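Local coordinates for allantoicase (PDB 1O59), which hydrolyses allantoate to (S)-ureidoglycolate and urea, a step of allantoin degradation that lets yeast use purines as a secondary nitrogen source, at residues S56-N59 and L60-T64. Residues are numbered along the deposited sequence; the frame is centred on the assembly and turned at random.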
ATOM      1  N   SER A  56       7.540   0.597  19.987  1.00 62.61           N
ATOM      2  CA  SER A  56       8.468   0.427  18.861  1.00 63.36           C
ATOM      3  C   SER A  56       8.080   1.202  17.672  1.00 63.19           C
ATOM      4  O   SER A  56       6.929   1.180  17.286  1.00 62.36           O
ATOM      5  CB  SER A  56       8.525  -1.014  18.356  1.00 63.09           C
ATOM      6  OG  SER A  56       8.574  -1.879  19.457  1.00 68.11           O
ATOM      7  N   ALA A  57       9.100   1.758  17.032  1.00 64.15           N
ATOM      8  CA  ALA A  57       9.009   2.382  15.722  1.00 64.46           C
ATOM      9  C   ALA A  57       8.408   1.467  14.674  1.00 65.02           C
ATOM     10  O   ALA A  57       7.710   1.895  13.785  1.00 64.85           O
ATOM     11  CB  ALA A  57      10.398   2.827  15.290  1.00 64.90           C
ATOM     12  N   GLU A  58       8.670   0.187  14.797  1.00 66.55           N
ATOM     13  CA  GLU A  58       8.185  -0.808  13.836  1.00 67.95           C
ATOM     14  C   GLU A  58       6.669  -0.849  13.708  1.00 66.30           C
ATOM     15  O   GLU A  58       6.144  -1.293  12.664  1.00 66.69           O
ATOM     16  CB  GLU A  58       8.661  -2.201  14.250  1.00 67.88           C
ATOM     17  CG  GLU A  58       9.179  -3.004  13.095  1.00 71.65           C
ATOM     18  CD  GLU A  58       9.483  -4.434  13.484  1.00 73.36           C
ATOM     19  OE1 GLU A  58      10.112  -4.639  14.590  1.00 81.13           O
ATOM     20  OE2 GLU A  58       9.104  -5.343  12.672  1.00 78.87           O
ATOM     21  N   ASN A  59       5.975  -0.418  14.764  1.00 64.47           N
ATOM     22  CA  ASN A  59       4.513  -0.367  14.736  1.00 63.09           C
ATOM     23  C   ASN A  59       3.964   0.569  13.673  1.00 62.12           C
ATOM     24  O   ASN A  59       2.888   0.318  13.136  1.00 62.58           O
ATOM     25  CB  ASN A  59       3.929   0.002  16.101  1.00 62.56           C
ATOM     26  CG  ASN A  59       4.145  -1.075  17.153  1.00 61.03           C
ATOM     27  OD1 ASN A  59       4.569  -0.779  18.272  1.00 62.09           O
ATOM     28  ND2 ASN A  59       3.873  -2.316  16.802  1.00 57.10           N
ATOM     29  N   LEU A  60       4.719   1.609  13.335  1.00 61.07           N
ATOM     30  CA  LEU A  60       4.250   2.663  12.412  1.00 59.96           C
ATOM     31  C   LEU A  60       3.815   2.160  11.067  1.00 59.39           C
ATOM     32  O   LEU A  60       2.927   2.762  10.464  1.00 58.89           O
ATOM     33  CB  LEU A  60       5.351   3.682  12.156  1.00 59.55           C
ATOM     34  CG  LEU A  60       5.843   4.497  13.336  1.00 60.24           C
ATOM     35  CD1 LEU A  60       7.104   5.247  12.974  1.00 60.91           C
ATOM     36  CD2 LEU A  60       4.787   5.472  13.779  1.00 61.56           C
ATOM     37  N   ILE A  61       4.455   1.090  10.577  1.00 59.55           N
ATOM     38  CA  ILE A  61       4.218   0.603   9.197  1.00 59.75           C
ATOM     39  C   ILE A  61       3.415  -0.685   9.095  1.00 60.60           C
ATOM     40  O   ILE A  61       3.253  -1.241   7.976  1.00 60.59           O
ATOM     41  CB  ILE A  61       5.522   0.434   8.402  1.00 59.55           C
ATOM     42  CG1 ILE A  61       6.497  -0.508   9.097  1.00 59.78           C
ATOM     43  CG2 ILE A  61       6.207   1.776   8.182  1.00 59.99           C
ATOM     44  CD1 ILE A  61       7.702  -0.860   8.202  1.00 60.27           C
ATOM     45  N   GLN A  62       2.888  -1.151  10.238  1.00 60.74           N
ATOM     46  CA  GLN A  62       2.101  -2.386  10.243  1.00 61.14           C
ATOM     47  C   GLN A  62       0.780  -2.197   9.474  1.00 62.23           C
ATOM     48  O   GLN A  62       0.166  -1.142   9.503  1.00 61.94           O
ATOM     49  CB  GLN A  62       1.856  -2.911  11.683  1.00 60.31           C
ATOM     50  CG  GLN A  62       3.154  -3.260  12.419  1.00 59.79           C
ATOM     51  CD  GLN A  62       4.039  -4.270  11.626  1.00 61.44           C
ATOM     52  OE1 GLN A  62       3.573  -5.380  11.279  1.00 62.02           O
ATOM     53  NE2 GLN A  62       5.282  -3.875  11.315  1.00 59.01           N
ATOM     54  N   PRO A  63       0.341  -3.244   8.803  1.00 63.54           N
ATOM     55  CA  PRO A  63      -0.876  -3.191   7.987  1.00 64.37           C
ATOM     56  C   PRO A  63      -2.189  -2.988   8.754  1.00 65.03           C
ATOM     57  O   PRO A  63      -3.188  -2.526   8.178  1.00 64.68           O
ATOM     58  CB  PRO A  63      -0.890  -4.560   7.305  1.00 64.40           C
ATOM     59  CG  PRO A  63       0.023  -5.407   8.078  1.00 63.64           C
ATOM     60  CD  PRO A  63       0.988  -4.563   8.771  1.00 63.05           C
ATOM     61  N   THR A  64      -2.178  -3.347  10.027  1.00 65.61           N
ATOM     62  CA  THR A  64      -3.367  -3.326  10.863  1.00 66.87           C
ATOM     63  C   THR A  64      -3.721  -1.900  11.257  1.00 67.37           C
ATOM     64  O   THR A  64      -2.884  -0.995  11.228  1.00 67.38           O
ATOM     65  CB  THR A  64      -3.084  -4.106  12.141  1.00 66.94           C
ATOM     66  OG1 THR A  64      -1.810  -3.705  12.652  1.00 68.35           O
ATOM     67  CG2 THR A  64      -2.851  -5.572  11.868  1.00 67.55           C
TER
HETATM   68  O   HOH W   1       7.365  -5.172  10.255  1.00 53.63           O
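With CG beside the backbone N (chi1 -61°), the Gln62 chain bends at chi2 (-55°), which turns its amide back toward the backbone carbonyl of Glu58, in the turn that Gln62 closes. NE2 of Gln62 donates to O of Glu58 at 3.0 Å; the bond is nearly straight (166°) and lies close to the amide plane, though it reaches the carbonyl from above its plane. The same NE2 also donates to a water at 2.7 Å, and that water in turn donates a hydrogen bond to OE2 of Glu58 (3.0 Å), linking the two side chains, which do not bond directly. In the long loop between strands 45-49 and 83-84 of the first allantoicase repeat, the backbone winds as a short 3-10 turn in which N of Leu60 bonds O of Ala57 (3.0 Å); N of Gln62 then bonds O of Asn59 (3.2 Å), closing a type I beta turn over Leu60 and Ile61. The side chains of Ala57 and Leu60 both lie against Trp83 of strand 83-84. An alanine in place of Gln62 would probably leave the Glu58 carbonyl without this amide donor and the bridging water without its link to this side chain. Where the chain leaves the turn, NH1 of Arg191 donates a hydrogen bond to O of Gln62.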